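PDB 3N6Z: putative immunoglobulin A1 protease from Bacteroides ovatus, which is of unproven function but is probably related to bacterial proteases that cleave immunoglobulin A1. Local coordinates for residues G166-C171 with K202-N207; N236-G241 with G355-Q360. One frame throughout, in Å; residues are numbered along the deposited sequence. Where two conformers were deposited one is given.

Contact 1: residues G166-C171 with K202-N207; sequences GRIVNC and KNCYSN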
# COMPACT_ATOMS: atom_id res chain seq x y z
N GLY A 166 10.87 -2.01 -5.27
CA GLY A 166 10.25 -2.37 -3.99
C GLY A 166 9.05 -3.26 -4.12
O GLY A 166 8.31 -3.14 -5.08
N ARG A 167 8.86 -4.16 -3.14
CA ARG A 167 7.77 -5.11 -3.15
C ARG A 167 7.11 -5.16 -1.78
O ARG A 167 7.80 -5.14 -0.74
CB ARG A 167 8.27 -6.49 -3.50
CG ARG A 167 8.83 -6.57 -4.92
CD ARG A 167 9.84 -7.69 -5.11
NE ARG A 167 11.06 -7.42 -4.34
CZ ARG A 167 12.01 -6.55 -4.69
NH1 ARG A 167 11.96 -5.91 -5.84
NH2 ARG A 167 13.02 -6.31 -3.85
N ILE A 168 5.78 -5.25 -1.79
CA ILE A 168 4.97 -5.44 -0.59
C ILE A 168 4.14 -6.69 -0.83
O ILE A 168 3.35 -6.75 -1.78
CB ILE A 168 4.07 -4.22 -0.26
CG1 ILE A 168 4.96 -3.01 0.08
CG2 ILE A 168 3.11 -4.56 0.89
CD1 ILE A 168 4.19 -1.69 0.27
N VAL A 169 4.30 -7.69 0.04
CA VAL A 169 3.72 -9.01 -0.17
C VAL A 169 3.11 -9.53 1.16
O VAL A 169 3.76 -9.46 2.22
CB VAL A 169 4.80 -9.98 -0.73
CG1 VAL A 169 4.22 -11.35 -0.98
CG2 VAL A 169 5.41 -9.41 -2.02
N ASN A 170 1.91 -10.10 1.10
CA ASN A 170 1.29 -10.70 2.29
C ASN A 170 1.13 -9.67 3.41
O ASN A 170 1.48 -9.94 4.57
CB ASN A 170 2.03 -11.93 2.83
CG ASN A 170 2.42 -12.92 1.78
OD1 ASN A 170 1.77 -13.11 0.75
ND2 ASN A 170 3.55 -13.60 2.04
N CYS A 171 0.65 -8.48 3.06
CA CYS A 171 0.45 -7.41 4.02
C CYS A 171 -0.98 -6.87 3.96
O CYS A 171 -1.68 -7.05 2.97
CB CYS A 171 1.43 -6.26 3.80
SG CYS A 171 3.15 -6.67 4.07
N LYS A 202 1.48 -7.73 -3.91
CA LYS A 202 0.93 -9.07 -4.11
C LYS A 202 0.36 -9.63 -2.82
O LYS A 202 1.02 -9.56 -1.78
CB LYS A 202 2.03 -10.00 -4.64
CG LYS A 202 1.58 -11.46 -4.86
CD LYS A 202 2.69 -12.35 -5.39
CE LYS A 202 2.17 -13.75 -5.65
NZ LYS A 202 1.07 -13.75 -6.67
N ASN A 203 -0.83 -10.25 -2.89
CA ASN A 203 -1.44 -10.89 -1.74
C ASN A 203 -1.59 -9.91 -0.57
O ASN A 203 -1.15 -10.17 0.56
CB ASN A 203 -0.68 -12.17 -1.33
CG ASN A 203 -1.12 -13.39 -2.14
OD1 ASN A 203 -2.33 -13.63 -2.35
ND2 ASN A 203 -0.14 -14.15 -2.62
N CYS A 204 -2.24 -8.80 -0.87
CA CYS A 204 -2.52 -7.75 0.11
C CYS A 204 -3.97 -7.34 0.09
O CYS A 204 -4.66 -7.46 -0.90
CB CYS A 204 -1.68 -6.48 -0.13
SG CYS A 204 0.11 -6.73 0.07
N TYR A 205 -4.45 -6.84 1.21
CA TYR A 205 -5.75 -6.18 1.25
C TYR A 205 -5.70 -4.91 2.11
O TYR A 205 -4.78 -4.70 2.90
CB TYR A 205 -6.87 -7.13 1.75
CG TYR A 205 -6.84 -7.49 3.22
CD1 TYR A 205 -6.12 -8.58 3.66
CD2 TYR A 205 -7.55 -6.75 4.16
CE1 TYR A 205 -6.10 -8.94 5.01
CE2 TYR A 205 -7.57 -7.12 5.51
CZ TYR A 205 -6.83 -8.21 5.94
OH TYR A 205 -6.80 -8.58 7.29
N SER A 206 -6.71 -4.08 1.93
CA SER A 206 -6.90 -2.93 2.78
C SER A 206 -8.36 -2.66 3.04
O SER A 206 -9.20 -2.85 2.15
CB SER A 206 -6.27 -1.69 2.16
OG SER A 206 -6.34 -0.55 2.98
N ASN A 207 -8.65 -2.22 4.27
CA ASN A 207 -9.92 -1.65 4.67
C ASN A 207 -9.78 -0.17 5.10
O ASN A 207 -10.67 0.42 5.76
CB ASN A 207 -10.51 -2.50 5.80
CG ASN A 207 -11.87 -2.01 6.21
OD1 ASN A 207 -12.57 -1.41 5.41
ND2 ASN A 207 -12.23 -2.26 7.46
O HOH W 1 2.56 -13.83 -1.89

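Contact 2: residues N236-G241 with G355-Q360; sequences NCYAYG and GYPIFQ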
# COMPACT_ATOMS: atom_id res chain seq x y z
N ASN A 236 -3.44 -10.45 -6.80
CA ASN A 236 -4.03 -11.05 -5.62
C ASN A 236 -4.26 -10.02 -4.51
O ASN A 236 -3.93 -10.23 -3.35
CB ASN A 236 -3.23 -12.25 -5.13
CG ASN A 236 -2.87 -13.25 -6.25
OD1 ASN A 236 -1.78 -13.78 -6.25
ND2 ASN A 236 -3.76 -13.50 -7.17
N CYS A 237 -4.84 -8.89 -4.89
CA CYS A 237 -5.18 -7.85 -3.92
C CYS A 237 -6.64 -7.49 -3.97
O CYS A 237 -7.27 -7.55 -5.02
CB CYS A 237 -4.37 -6.57 -4.14
SG CYS A 237 -2.59 -6.75 -3.87
N TYR A 238 -7.18 -7.06 -2.83
CA TYR A 238 -8.51 -6.46 -2.78
C TYR A 238 -8.58 -5.38 -1.72
O TYR A 238 -7.77 -5.36 -0.80
CB TYR A 238 -9.61 -7.54 -2.62
CG TYR A 238 -10.15 -7.80 -1.25
CD1 TYR A 238 -9.50 -8.65 -0.35
CD2 TYR A 238 -11.33 -7.20 -0.82
CE1 TYR A 238 -10.03 -8.89 0.93
CE2 TYR A 238 -11.86 -7.44 0.43
CZ TYR A 238 -11.20 -8.27 1.32
OH TYR A 238 -11.76 -8.51 2.55
N ALA A 239 -9.58 -4.53 -1.84
CA ALA A 239 -9.81 -3.47 -0.88
C ALA A 239 -11.29 -3.30 -0.61
O ALA A 239 -12.13 -3.56 -1.47
CB ALA A 239 -9.20 -2.14 -1.37
N TYR A 240 -11.60 -2.82 0.59
CA TYR A 240 -12.97 -2.53 0.96
C TYR A 240 -13.19 -1.27 1.75
O TYR A 240 -14.34 -0.94 2.12
CB TYR A 240 -13.67 -3.74 1.55
CG TYR A 240 -13.21 -4.28 2.88
CD1 TYR A 240 -12.08 -5.08 2.98
CD2 TYR A 240 -14.00 -4.12 4.02
CE1 TYR A 240 -11.73 -5.69 4.18
CE2 TYR A 240 -13.63 -4.70 5.25
CZ TYR A 240 -12.50 -5.51 5.30
OH TYR A 240 -12.07 -6.14 6.46
N GLY A 241 -12.14 -0.50 1.99
CA GLY A 241 -12.37 0.84 2.55
C GLY A 241 -12.85 1.88 1.53
O GLY A 241 -12.55 1.79 0.35
N GLY A 355 -18.07 -11.75 6.04
CA GLY A 355 -18.06 -11.88 4.58
C GLY A 355 -16.80 -11.39 3.92
O GLY A 355 -16.53 -11.79 2.78
N TYR A 356 -16.02 -10.54 4.61
CA TYR A 356 -14.81 -10.00 4.01
C TYR A 356 -13.63 -10.93 4.29
O TYR A 356 -13.32 -11.18 5.46
CB TYR A 356 -14.51 -8.60 4.54
CG TYR A 356 -15.48 -7.53 4.16
CD1 TYR A 356 -15.59 -7.08 2.84
CD2 TYR A 356 -16.32 -6.96 5.13
CE1 TYR A 356 -16.49 -6.10 2.48
CE2 TYR A 356 -17.21 -5.94 4.78
CZ TYR A 356 -17.30 -5.54 3.44
OH TYR A 356 -18.17 -4.53 3.09
N PRO A 357 -12.94 -11.42 3.25
CA PRO A 357 -11.78 -12.26 3.49
C PRO A 357 -10.64 -11.49 4.17
O PRO A 357 -10.45 -10.29 3.94
CB PRO A 357 -11.37 -12.71 2.08
CG PRO A 357 -12.61 -12.64 1.30
CD PRO A 357 -13.32 -11.43 1.83
N ILE A 358 -9.91 -12.21 4.99
CA ILE A 358 -8.76 -11.70 5.72
C ILE A 358 -7.65 -12.76 5.67
O ILE A 358 -7.81 -13.77 5.01
CB ILE A 358 -9.15 -11.24 7.16
CG1 ILE A 358 -9.70 -12.43 7.97
CG2 ILE A 358 -10.15 -10.09 7.12
CD1 ILE A 358 -9.97 -12.12 9.41
N PHE A 359 -6.54 -12.54 6.35
CA PHE A 359 -5.52 -13.56 6.42
C PHE A 359 -5.80 -14.46 7.60
O PHE A 359 -6.43 -14.04 8.59
CB PHE A 359 -4.10 -12.97 6.57
CG PHE A 359 -3.66 -12.05 5.46
CD1 PHE A 359 -4.11 -12.16 4.16
CD2 PHE A 359 -2.72 -11.09 5.75
CE1 PHE A 359 -3.63 -11.32 3.17
CE2 PHE A 359 -2.20 -10.26 4.77
CZ PHE A 359 -2.70 -10.37 3.49
N GLN A 360 -5.22 -15.65 7.55
CA GLN A 360 -5.37 -16.59 8.65
C GLN A 360 -4.79 -16.03 9.95
O GLN A 360 -5.26 -16.36 11.03
CB GLN A 360 -4.76 -17.92 8.26
CG GLN A 360 -5.70 -18.59 7.24
CD GLN A 360 -5.18 -19.84 6.65
OE1 GLN A 360 -4.50 -20.61 7.32
NE2 GLN A 360 -5.49 -20.07 5.36

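Contact 1: residues G166-C171 with K202-N207
Segments 166-171 and 202-207 run parallel, Val169 paired with Lys202, their CA atoms 4.8 Å apart. Two backbone bonds join them: Lys202 N donates to Ile168 O at 3.0 Å, and Asn170 N donates to Lys202 O. Asn170 and Asn203, next in register, both take left-handed backbone angles, and the chain turns a corner at Asn203. Beyond it Tyr205 N donates a hydrogen bond to Cys171 O (3.3 Å). The two Asn side chains lie side by side and point the same way, their amide planes 38° apart; a water joins them, donating to Asn170 OD1 and accepting from Asn203 ND2, each 2.8 Å away. Their remaining amide atoms have partners outside the two segments: Asn170 ND2 bonds Asn132 OD1 and Asn203 OD1 bonds Trp349 NE1. Inside the corner, Cys204 SG, set beside its own backbone N (chi1 -64°), accepts a hydrogen bond from Cys171 N at 3.5 Å and packs against Ile168 CG2 at 3.8 Å. An alanine in place of Cys204 would probably leave Cys171 N without this acceptor and open a gap beside Ile168 CG2. Cys171 repeats the same side-chain torsion one rung earlier, its CB 4.0 Å from Cys204 SG. Successive rungs that align like residues, with a ladder of asparagines at a corner and cysteines stacked inside it, are characteristic of a parallel beta-helix.

Contact 2: residues N236-G241 with G355-Q360
Tyr240 has its CG between backbone N and carbonyl carbon (chi1 67°), whereas Tyr356 CG stands anti to its carbonyl carbon, beside the backbone N (chi1 -67°). The two rings overlap in an offset stack, centroids 3.9 Å apart and planes only 11° from parallel. Tyr240 CD2 sits over the centre of the Tyr356 ring, while Tyr356 CG lies over the Tyr240 ring, displaced toward its rim. Tyr356 CB adds a CH-pi contact, 4.1 Å from the Tyr240 centroid. Next to the stack, the Tyr238 hydroxyl OH donates to Pro357 O at 2.6 Å, in the carbonyl plane and on a lone pair. The same OH meets Pro357 CD at 3.4 Å and Tyr356 CB at 3.4 Å, so the phenol oxygen is bonded to one carbonyl and packed against side-chain atoms of Tyr356 and Pro357. Ile341 of helix 334-344 touches both Tyr238 and Pro357, and Trp271 meets the Tyr356 ring. Strand 237-239 and the residue after it thus reach the C-terminal segment through tyrosine side chains: one directional phenol-to-carbonyl bond probably helps to position the segment, and an aromatic overlap, which is far less directional, supplies a large share of the contact.

Contacts 1 and 2 have centres 10 Å apart and both reach one parallel sheet, in which strands 204-206 and 237-239 are neighbours. Contact 1 joins one rung to the next within the coil; contact 2 brings the C-terminal segment 355-360 against the outside of the following rung. They meet directly: Tyr240 N lies 2.9 Å from Ser206 O, a probable hydrogen bond. Asn236 continues the corner ladder next to Asn203, and Lys202 NZ, which forms a salt bridge with Glu235, also approaches Asn236 OD1 in the conformers given. The C-terminal segment also reaches back to contact 1, where the Phe359 ring meets that of Tyr205 edge-to-face and Ile358 touches the same tyrosine.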